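PDB 2NVV: acetyl-CoA hydrolase/transferase family protein from Porphyromonas gingivalis, which probably catalyses acetyl-CoA hydrolysis or the transfer of coenzyme A between acyl groups and acetate, and binds zinc ions. Local coordinates for residues 229-234 with 423-428; 238-243 with 274-279; 252-257 with 343-348. All coordinates share one frame; numbering follows the deposited sequence.

Contact 1. Residues 229-234 with 423-428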
loop_
_atom_site.group_PDB
_atom_site.type_symbol
_atom_site.label_atom_id
_atom_site.label_comp_id
_atom_site.label_asym_id
_atom_site.label_seq_id
_atom_site.Cartn_x
_atom_site.Cartn_y
_atom_site.Cartn_z
ATOM N N GLN A 229 -27.389 -9.733 5.360
ATOM C CA GLN A 229 -27.425 -11.079 5.925
ATOM C C GLN A 229 -26.706 -11.977 4.931
ATOM O O GLN A 229 -25.882 -12.809 5.307
ATOM C CB GLN A 229 -28.858 -11.576 6.073
ATOM C CG GLN A 229 -29.677 -10.909 7.154
ATOM C CD GLN A 229 -29.131 -11.175 8.543
ATOM O OE1 GLN A 229 -28.204 -10.499 8.999
ATOM N NE2 GLN A 229 -29.695 -12.176 9.221
ATOM N N ALA A 230 -27.039 -11.788 3.656
ATOM C CA ALA A 230 -26.448 -12.546 2.566
ATOM C C ALA A 230 -24.937 -12.314 2.526
ATOM O O ALA A 230 -24.155 -13.263 2.559
ATOM C CB ALA A 230 -27.085 -12.124 1.242
ATOM N N ILE A 231 -24.536 -11.049 2.462
ATOM C CA ILE A 231 -23.130 -10.697 2.424
ATOM C C ILE A 231 -22.362 -11.330 3.579
ATOM O O ILE A 231 -21.334 -11.973 3.369
ATOM C CB ILE A 231 -22.943 -9.155 2.464
ATOM C CG1 ILE A 231 -23.396 -8.547 1.135
ATOM C CG2 ILE A 231 -21.476 -8.808 2.770
ATOM C CD1 ILE A 231 -23.381 -7.051 1.089
ATOM N N GLY A 232 -22.862 -11.155 4.794
ATOM C CA GLY A 232 -22.195 -11.720 5.956
ATOM C C GLY A 232 -22.003 -13.230 5.899
ATOM O O GLY A 232 -20.983 -13.755 6.341
ATOM N N ASP A 233 -22.990 -13.936 5.358
ATOM C CA ASP A 233 -22.920 -15.381 5.260
ATOM C C ASP A 233 -21.873 -15.761 4.244
ATOM O O ASP A 233 -21.090 -16.694 4.460
ATOM C CB ASP A 233 -24.270 -15.959 4.822
ATOM C CG ASP A 233 -24.320 -17.479 4.941
ATOM O OD1 ASP A 233 -24.477 -17.979 6.074
ATOM O OD2 ASP A 233 -24.181 -18.171 3.912
ATOM N N ASN A 234 -21.855 -15.046 3.126
ATOM C CA ASN A 234 -20.887 -15.344 2.084
ATOM C C ASN A 234 -19.464 -15.216 2.590
ATOM O O ASN A 234 -18.616 -16.046 2.263
ATOM C CB ASN A 234 -21.098 -14.439 0.881
ATOM C CG ASN A 234 -22.417 -14.700 0.198
ATOM O OD1 ASN A 234 -22.982 -15.774 0.334
ATOM N ND2 ASN A 234 -22.908 -13.721 -0.553
ATOM N N ILE A 423 -16.933 -9.444 -2.279
ATOM C CA ILE A 423 -18.137 -10.186 -1.955
ATOM C C ILE A 423 -19.409 -9.338 -1.815
ATOM O O ILE A 423 -19.437 -8.350 -1.081
ATOM C CB ILE A 423 -17.935 -10.953 -0.630
ATOM C CG1 ILE A 423 -16.795 -11.950 -0.781
ATOM C CG2 ILE A 423 -19.222 -11.656 -0.222
ATOM C CD1 ILE A 423 -16.365 -12.593 0.518
ATOM N N SER A 424 -20.462 -9.721 -2.525
ATOM C CA SER A 424 -21.740 -9.021 -2.405
ATOM C C SER A 424 -22.776 -10.074 -2.000
ATOM O O SER A 424 -22.417 -11.195 -1.646
ATOM C CB SER A 424 -22.136 -8.342 -3.725
ATOM O OG SER A 424 -22.468 -9.282 -4.724
ATOM N N GLU A 425 -24.051 -9.726 -2.032
ATOM C CA GLU A 425 -25.081 -10.683 -1.657
ATOM C C GLU A 425 -25.217 -11.808 -2.683
ATOM O O GLU A 425 -25.730 -12.887 -2.372
ATOM C CB GLU A 425 -26.429 -9.983 -1.496
ATOM C CG GLU A 425 -27.059 -9.443 -2.793
ATOM C CD GLU A 425 -26.535 -8.078 -3.232
ATOM O OE1 GLU A 425 -27.183 -7.460 -4.094
ATOM O OE2 GLU A 425 -25.488 -7.616 -2.741
ATOM N N TRP A 426 -24.731 -11.555 -3.895
ATOM C CA TRP A 426 -24.806 -12.505 -4.989
ATOM C C TRP A 426 -23.751 -13.606 -5.004
ATOM O O TRP A 426 -23.954 -14.639 -5.628
ATOM C CB TRP A 426 -24.759 -11.749 -6.311
ATOM C CG TRP A 426 -25.939 -10.870 -6.511
ATOM C CD1 TRP A 426 -25.936 -9.525 -6.713
ATOM C CD2 TRP A 426 -27.310 -11.280 -6.543
ATOM N NE1 TRP A 426 -27.226 -9.066 -6.868
ATOM C CE2 TRP A 426 -28.086 -10.127 -6.767
ATOM C CE3 TRP A 426 -27.958 -12.514 -6.405
ATOM C CZ2 TRP A 426 -29.474 -10.169 -6.858
ATOM C CZ3 TRP A 426 -29.335 -12.555 -6.494
ATOM C CH2 TRP A 426 -30.080 -11.389 -6.719
ATOM N N GLY A 427 -22.627 -13.389 -4.329
ATOM C CA GLY A 427 -21.584 -14.400 -4.319
ATOM C C GLY A 427 -20.230 -13.780 -4.085
ATOM O O GLY A 427 -20.145 -12.588 -3.811
ATOM N N VAL A 428 -19.174 -14.580 -4.198
ATOM C CA VAL A 428 -17.827 -14.071 -3.970
ATOM C C VAL A 428 -16.937 -14.188 -5.208
ATOM O O VAL A 428 -17.023 -15.162 -5.962
ATOM C CB VAL A 428 -17.144 -14.816 -2.792
ATOM C CG1 VAL A 428 -18.168 -15.143 -1.724
ATOM C CG2 VAL A 428 -16.461 -16.061 -3.278
#
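A beta hairpin at the edge of the mixed sheet meets the flank of helix 226-245 here, in an alpha/beta layer of the acetyl-CoA hydrolase/transferase fold. Strands 421-424 and 427-430 run antiparallel, and Glu-425 and Trp-426 form the tight turn between them, closed by the bond from Ser-424 N to Gly-427 O at 3.2 Å and by a weak one returned from Gly-427 N to Ser-424 O. The helix reads this turn through a single amide. Asn-234, with CG beside its backbone N (chi1 -66°), extends its ND2 to Ser-424 O at 2.8 Å, so this oxygen takes two donors; it lies almost in the amide plane of Asn-234, and the donor lies in the plane of the carbonyl, although the N-H...O angle of 141° is far from straight. The same ND2 makes a weak second bond to Glu-425 O at 3.5 Å, so one side-chain nitrogen spans two successive carbonyls of the bend. Nearer the backbone, CB of Asn-234 rests on two branched residues, with Ile-423 CG2 at 3.5 Å and Val-428 CG1 at 4.0 Å. Earlier on the helix, Ile-231 lays its CG1 against the peptide rather than a side chain, 3.4 Å from Glu-425 N. Ala-230 CB meets Glu-425 CB at 3.5 Å, the methyl touching the stem of a side chain whose carboxylate turns off to bond Ser-395 through OE1. Ser-424, whose CB points away from the helix, bonds Cys-447 O through OG. Further along helix 226-245, Val-235 touches Ile-423 and Phe-238 touches Val-428, while Ile-231 also reaches Thr-392 on strand 389-392, so the helix lies across three neighbouring strands of the sheet.

Contact 2. Residues 238-243 with 274-279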
loop_
_atom_site.group_PDB
_atom_site.type_symbol
_atom_site.label_atom_id
_atom_site.label_comp_id
_atom_site.label_asym_id
_atom_site.label_seq_id
_atom_site.Cartn_x
_atom_site.Cartn_y
_atom_site.Cartn_z
ATOM N N PHE A 238 -17.027 -18.435 2.852
ATOM C CA PHE A 238 -15.844 -18.380 2.014
ATOM C C PHE A 238 -14.626 -18.734 2.861
ATOM O O PHE A 238 -13.799 -19.569 2.485
ATOM C CB PHE A 238 -15.688 -16.970 1.441
ATOM C CG PHE A 238 -14.335 -16.699 0.833
ATOM C CD1 PHE A 238 -13.921 -17.373 -0.307
ATOM C CD2 PHE A 238 -13.477 -15.764 1.407
ATOM C CE1 PHE A 238 -12.680 -17.125 -0.872
ATOM C CE2 PHE A 238 -12.230 -15.511 0.849
ATOM C CZ PHE A 238 -11.831 -16.195 -0.298
ATOM N N LEU A 239 -14.535 -18.099 4.019
ATOM C CA LEU A 239 -13.429 -18.329 4.925
ATOM C C LEU A 239 -13.296 -19.789 5.365
ATOM O O LEU A 239 -12.192 -20.341 5.304
ATOM C CB LEU A 239 -13.548 -17.384 6.128
ATOM C CG LEU A 239 -12.687 -16.104 6.073
ATOM C CD1 LEU A 239 -12.395 -15.688 4.652
ATOM C CD2 LEU A 239 -13.379 -14.989 6.833
ATOM N N VAL A 240 -14.387 -20.431 5.789
ATOM C CA VAL A 240 -14.261 -21.833 6.201
ATOM C C VAL A 240 -13.835 -22.645 4.973
ATOM O O VAL A 240 -13.053 -23.586 5.061
ATOM C CB VAL A 240 -15.597 -22.436 6.756
ATOM C CG1 VAL A 240 -16.266 -21.461 7.693
ATOM C CG2 VAL A 240 -16.526 -22.812 5.633
ATOM N N SER A 241 -14.340 -22.242 3.819
ATOM C CA SER A 241 -14.050 -22.928 2.581
ATOM C C SER A 241 -12.584 -22.836 2.214
ATOM O O SER A 241 -12.010 -23.770 1.636
ATOM C CB SER A 241 -14.913 -22.335 1.482
ATOM O OG SER A 241 -14.502 -22.815 0.225
ATOM N N GLU A 242 -11.974 -21.702 2.551
ATOM C CA GLU A 242 -10.564 -21.460 2.273
ATOM C C GLU A 242 -9.684 -22.285 3.181
ATOM O O GLU A 242 -8.637 -22.773 2.753
ATOM C CB GLU A 242 -10.238 -19.977 2.452
ATOM C CG GLU A 242 -10.752 -19.101 1.326
ATOM C CD GLU A 242 -10.227 -19.549 -0.022
ATOM O OE1 GLU A 242 -9.012 -19.383 -0.279
ATOM O OE2 GLU A 242 -11.029 -20.083 -0.817
HETATM N N MSE A 243 -10.102 -22.439 4.434
HETATM C CA MSE A 243 -9.327 -23.226 5.388
HETATM C C MSE A 243 -9.249 -24.676 4.955
HETATM O O MSE A 243 -8.184 -25.294 5.020
HETATM C CB MSE A 243 -9.940 -23.162 6.782
HETATM C CG MSE A 243 -9.844 -21.812 7.448
HETATM SE SE MSE A 243 -10.318 -21.946 9.305
HETATM C CE MSE A 243 -12.221 -21.821 9.203
ATOM N N PRO A 274 -20.130 -22.899 12.870
ATOM C CA PRO A 274 -19.309 -23.768 13.719
ATOM C C PRO A 274 -17.957 -24.136 13.129
ATOM O O PRO A 274 -17.038 -24.482 13.870
ATOM C CB PRO A 274 -20.203 -24.985 13.932
ATOM C CG PRO A 274 -20.945 -25.069 12.632
ATOM C CD PRO A 274 -21.330 -23.621 12.404
ATOM N N ASP A 275 -17.835 -24.067 11.803
ATOM C CA ASP A 275 -16.574 -24.382 11.141
ATOM C C ASP A 275 -15.584 -23.243 11.299
ATOM O O ASP A 275 -14.424 -23.363 10.894
ATOM C CB ASP A 275 -16.781 -24.669 9.665
ATOM C CG ASP A 275 -17.374 -26.031 9.422
ATOM O OD1 ASP A 275 -16.911 -26.991 10.073
ATOM O OD2 ASP A 275 -18.288 -26.142 8.578
ATOM N N ILE A 276 -16.044 -22.132 11.870
ATOM C CA ILE A 276 -15.161 -20.996 12.125
ATOM C C ILE A 276 -14.729 -21.161 13.577
ATOM O O ILE A 276 -15.545 -21.045 14.483
ATOM C CB ILE A 276 -15.893 -19.635 11.968
ATOM C CG1 ILE A 276 -16.202 -19.361 10.497
ATOM C CG2 ILE A 276 -15.027 -18.510 12.519
ATOM C CD1 ILE A 276 -14.990 -19.051 9.655
ATOM N N PRO A 277 -13.442 -21.467 13.816
ATOM C CA PRO A 277 -12.950 -21.648 15.187
ATOM C C PRO A 277 -12.923 -20.346 16.001
ATOM O O PRO A 277 -12.849 -19.256 15.432
ATOM C CB PRO A 277 -11.552 -22.240 14.975
ATOM C CG PRO A 277 -11.122 -21.623 13.688
ATOM C CD PRO A 277 -12.369 -21.731 12.837
ATOM N N ALA A 278 -13.000 -20.467 17.324
ATOM C CA ALA A 278 -12.966 -19.305 18.202
ATOM C C ALA A 278 -11.810 -18.460 17.690
ATOM O O ALA A 278 -10.708 -18.971 17.479
ATOM C CB ALA A 278 -12.729 -19.726 19.650
ATOM N N PHE A 279 -12.056 -17.171 17.490
ATOM C CA PHE A 279 -11.030 -16.322 16.932
ATOM C C PHE A 279 -10.734 -15.039 17.693
ATOM O O PHE A 279 -11.463 -14.642 18.601
ATOM C CB PHE A 279 -11.408 -16.004 15.481
ATOM C CG PHE A 279 -12.732 -15.272 15.328
ATOM C CD1 PHE A 279 -12.774 -13.875 15.249
ATOM C CD2 PHE A 279 -13.933 -15.981 15.264
ATOM C CE1 PHE A 279 -13.987 -13.203 15.108
ATOM C CE2 PHE A 279 -15.151 -15.316 15.124
ATOM C CZ PHE A 279 -15.177 -13.926 15.045
#
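Val-240 and Ile-276 cross at about a right angle, and the crossing sets the geometry of this apolar contact between helix 226-245 and the loop that leads into strand 279-282. Ile-276 carries its CG1 beside the backbone N and bends again at chi2 (-70°), which brings its CD1 across to the helix although the CB itself does not point there. That methyl meets CG1 of Val-240 at 3.4 Å, touches Leu-239 CB more loosely at 4.2 Å, and has the selenomethionine methyl, Met-243 CE, on a further side at 3.9 Å. One terminal carbon thus sits among three residues on two successive turns of the helix. Val-240 CG1 also touches CB of the exposed Asp-275 at 3.8 Å.

Met-243 and Pro-277 approach differently, reaching for each other tip to tip. The selenomethionine chain runs out extended from the helix and bends at its last torsion (chi3 -84°), which carries CE to 3.6 Å from Pro-277 CD; the same methyl lies beside the backbone oxygen of Asp-275. No hydrogen bond joins the two segments, so the direct contact is by van der Waals packing. The polar links run to other parts: the carbonyl of Met-243 accepts a bond from Lys-250 NZ, and Asp-275 N bonds Asn-273 OD1. Strand 255-257, helix 261-272 and strand 279-282 follow one another, and Leu-255 bonds the backbone of Asn-280 and Tyr-282, a pattern consistent with a parallel beta-alpha-beta unit; here the loop from the helix to its second strand is packed by the preceding helix.

Contact 3. Residues 252-257 with 343-348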
loop_
_atom_site.group_PDB
_atom_site.type_symbol
_atom_site.label_atom_id
_atom_site.label_comp_id
_atom_site.label_asym_id
_atom_site.label_seq_id
_atom_site.Cartn_x
_atom_site.Cartn_y
_atom_site.Cartn_z
ATOM N N PHE A 252 -7.330 -20.873 11.890
ATOM C CA PHE A 252 -7.760 -19.528 11.501
ATOM C C PHE A 252 -6.659 -18.487 11.755
ATOM O O PHE A 252 -5.525 -18.831 12.114
ATOM C CB PHE A 252 -9.030 -19.142 12.261
ATOM C CG PHE A 252 -9.951 -18.229 11.494
ATOM C CD1 PHE A 252 -10.828 -17.390 12.162
ATOM C CD2 PHE A 252 -9.969 -18.234 10.107
ATOM C CE1 PHE A 252 -11.703 -16.576 11.460
ATOM C CE2 PHE A 252 -10.848 -17.417 9.398
ATOM C CZ PHE A 252 -11.711 -16.593 10.076
ATOM N N LEU A 253 -7.007 -17.213 11.586
ATOM C CA LEU A 253 -6.064 -16.102 11.750
ATOM C C LEU A 253 -6.767 -14.897 12.377
ATOM O O LEU A 253 -7.984 -14.908 12.543
ATOM C CB LEU A 253 -5.509 -15.716 10.380
ATOM C CG LEU A 253 -4.115 -16.159 9.921
ATOM C CD1 LEU A 253 -3.701 -17.426 10.592
ATOM C CD2 LEU A 253 -4.125 -16.330 8.415
ATOM N N PRO A 254 -6.008 -13.848 12.754
ATOM C CA PRO A 254 -6.621 -12.659 13.356
ATOM C C PRO A 254 -7.498 -11.978 12.326
ATOM O O PRO A 254 -7.195 -12.031 11.128
ATOM C CB PRO A 254 -5.421 -11.795 13.726
ATOM C CG PRO A 254 -4.345 -12.779 13.957
ATOM C CD PRO A 254 -4.539 -13.755 12.821
ATOM N N LEU A 255 -8.577 -11.341 12.782
ATOM C CA LEU A 255 -9.474 -10.642 11.866
ATOM C C LEU A 255 -9.544 -9.146 12.086
ATOM O O LEU A 255 -9.234 -8.645 13.157
ATOM C CB LEU A 255 -10.896 -11.188 11.953
ATOM C CG LEU A 255 -11.209 -12.625 11.539
ATOM C CD1 LEU A 255 -12.690 -12.849 11.752
ATOM C CD2 LEU A 255 -10.853 -12.878 10.087
ATOM N N GLN A 256 -9.952 -8.445 11.037
ATOM C CA GLN A 256 -10.126 -7.009 11.072
ATOM C C GLN A 256 -11.331 -6.719 10.202
ATOM O O GLN A 256 -11.452 -7.258 9.089
ATOM C CB GLN A 256 -8.893 -6.290 10.537
ATOM C CG GLN A 256 -9.023 -4.774 10.493
ATOM C CD GLN A 256 -9.722 -4.275 9.246
ATOM O OE1 GLN A 256 -9.439 -4.730 8.136
ATOM N NE2 GLN A 256 -10.631 -3.329 9.420
ATOM N N SER A 257 -12.246 -5.905 10.722
ATOM C CA SER A 257 -13.438 -5.550 9.968
ATOM C C SER A 257 -13.736 -4.090 10.236
ATOM O O SER A 257 -13.264 -3.529 11.236
ATOM C CB SER A 257 -14.628 -6.398 10.414
ATOM O OG SER A 257 -15.195 -5.898 11.620
ATOM N N ARG A 343 0.889 -7.829 8.592
ATOM C CA ARG A 343 1.467 -8.843 7.718
ATOM C C ARG A 343 2.109 -10.007 8.470
ATOM O O ARG A 343 2.007 -11.153 8.046
ATOM C CB ARG A 343 2.488 -8.200 6.781
ATOM C CG ARG A 343 3.084 -9.162 5.768
ATOM C CD ARG A 343 3.553 -8.445 4.518
ATOM N NE ARG A 343 4.544 -9.238 3.809
ATOM C CZ ARG A 343 5.065 -8.916 2.631
ATOM N NH1 ARG A 343 4.679 -7.811 2.007
ATOM N NH2 ARG A 343 6.012 -9.684 2.097
ATOM N N ARG A 344 2.779 -9.723 9.580
ATOM C CA ARG A 344 3.394 -10.791 10.361
ATOM C C ARG A 344 2.346 -11.752 10.934
ATOM O O ARG A 344 2.518 -12.965 10.832
ATOM C CB ARG A 344 4.212 -10.221 11.512
ATOM C CG ARG A 344 4.816 -11.289 12.430
ATOM C CD ARG A 344 5.570 -10.636 13.586
ATOM N NE ARG A 344 6.541 -9.651 13.108
ATOM C CZ ARG A 344 6.892 -8.557 13.779
ATOM N NH1 ARG A 344 6.352 -8.301 14.959
ATOM N NH2 ARG A 344 7.772 -7.710 13.260
ATOM N N LEU A 345 1.275 -11.210 11.524
ATOM C CA LEU A 345 0.214 -12.026 12.118
ATOM C C LEU A 345 -0.694 -12.665 11.087
ATOM O O LEU A 345 -1.454 -13.572 11.411
ATOM C CB LEU A 345 -0.667 -11.205 13.063
ATOM C CG LEU A 345 -0.075 -10.372 14.197
ATOM C CD1 LEU A 345 -1.222 -9.793 15.005
ATOM C CD2 LEU A 345 0.813 -11.218 15.081
ATOM N N GLY A 346 -0.620 -12.191 9.853
ATOM C CA GLY A 346 -1.466 -12.739 8.810
ATOM C C GLY A 346 -2.918 -12.363 9.043
ATOM O O GLY A 346 -3.831 -13.183 8.894
ATOM N N VAL A 347 -3.130 -11.111 9.424
ATOM C CA VAL A 347 -4.459 -10.606 9.693
ATOM C C VAL A 347 -5.321 -10.664 8.448
ATOM O O VAL A 347 -4.912 -10.197 7.380
ATOM C CB VAL A 347 -4.411 -9.142 10.173
ATOM C CG1 VAL A 347 -5.802 -8.656 10.511
ATOM C CG2 VAL A 347 -3.513 -9.022 11.374
ATOM N N ILE A 348 -6.513 -11.246 8.578
ATOM C CA ILE A 348 -7.444 -11.318 7.464
ATOM C C ILE A 348 -8.285 -10.055 7.586
ATOM O O ILE A 348 -8.899 -9.817 8.621
ATOM C CB ILE A 348 -8.333 -12.583 7.557
ATOM C CG1 ILE A 348 -7.466 -13.821 7.322
ATOM C CG2 ILE A 348 -9.485 -12.506 6.538
ATOM C CD1 ILE A 348 -8.159 -15.114 7.569
#
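A positive phi at Gly-346 (69°) breaks the run of helix 339-345 and turns the chain into strand 348-352. It is the C-prime residue of a Schellman motif, with Val-347 N bonded to Val-342 O. Two residues on, Ile-348 places CG1 beside its backbone N and extends fully through chi2 (172°), so that CD1 reaches Leu-253 CB at 3.9 Å and, obliquely, the ring of Phe-252. Strand 255-257 pairs in parallel with the start of strand 348-352 through the bridge Leu-255 to Ile-348, while Leu-255 bonds strand 279-282 on its other side. Ile-348 N bonds Pro-254 O at 2.8 Å, almost straight at 169°, and its carbonyl oxygen receives Gln-256 N at 3.0 Å in a more bent bond. The two bridged residues lie side by side on one sheet face, Leu-255 CD2 resting 3.6 Å from Ile-348 CB.

On the opposite face Val-347 CG1 touches Gln-256 CB. Gln-256, its CG anti to the backbone N and its chain bent at chi2, sends OE1 to Asn-351 ND2; its side chain and that of Glu-284, the predicted thioester-forming residue, have their nearest atoms about 4 Å apart, consistent with a place beside the active site. Arg-343 NH2 bonds Ser-106 O of the second subunit, so the same helix end faces the dimer partner. Where the strand entrance meets that helix end, the Pro-254 ring crosses Leu-345 at about a right angle, and Pro-254 CD lies against Leu-345 O, 3.4 Å away.

Overall arrangement
Burial and chemistry change together across the three contacts. Contact 3 is wholly buried, lies nearest the chain's centre and joins strands by backbone hydrogen bonds; contacts 1 and 2 are only partly buried. Both of these use helix 226-245, contact 1 through an amide that grips a hairpin turn, contact 2 mainly through apolar side chains and with no hydrogen bond. Contacts 1 and 3 reach the same mixed sheet, contact 1 at its hairpin border, with about 9 Å between their nearest atoms. Contact 2 packs on contact 3 through Phe-252, which touches Met-243, Pro-277 and Phe-279, so Phe-252 ties the helix, the loop and the strand entrance together.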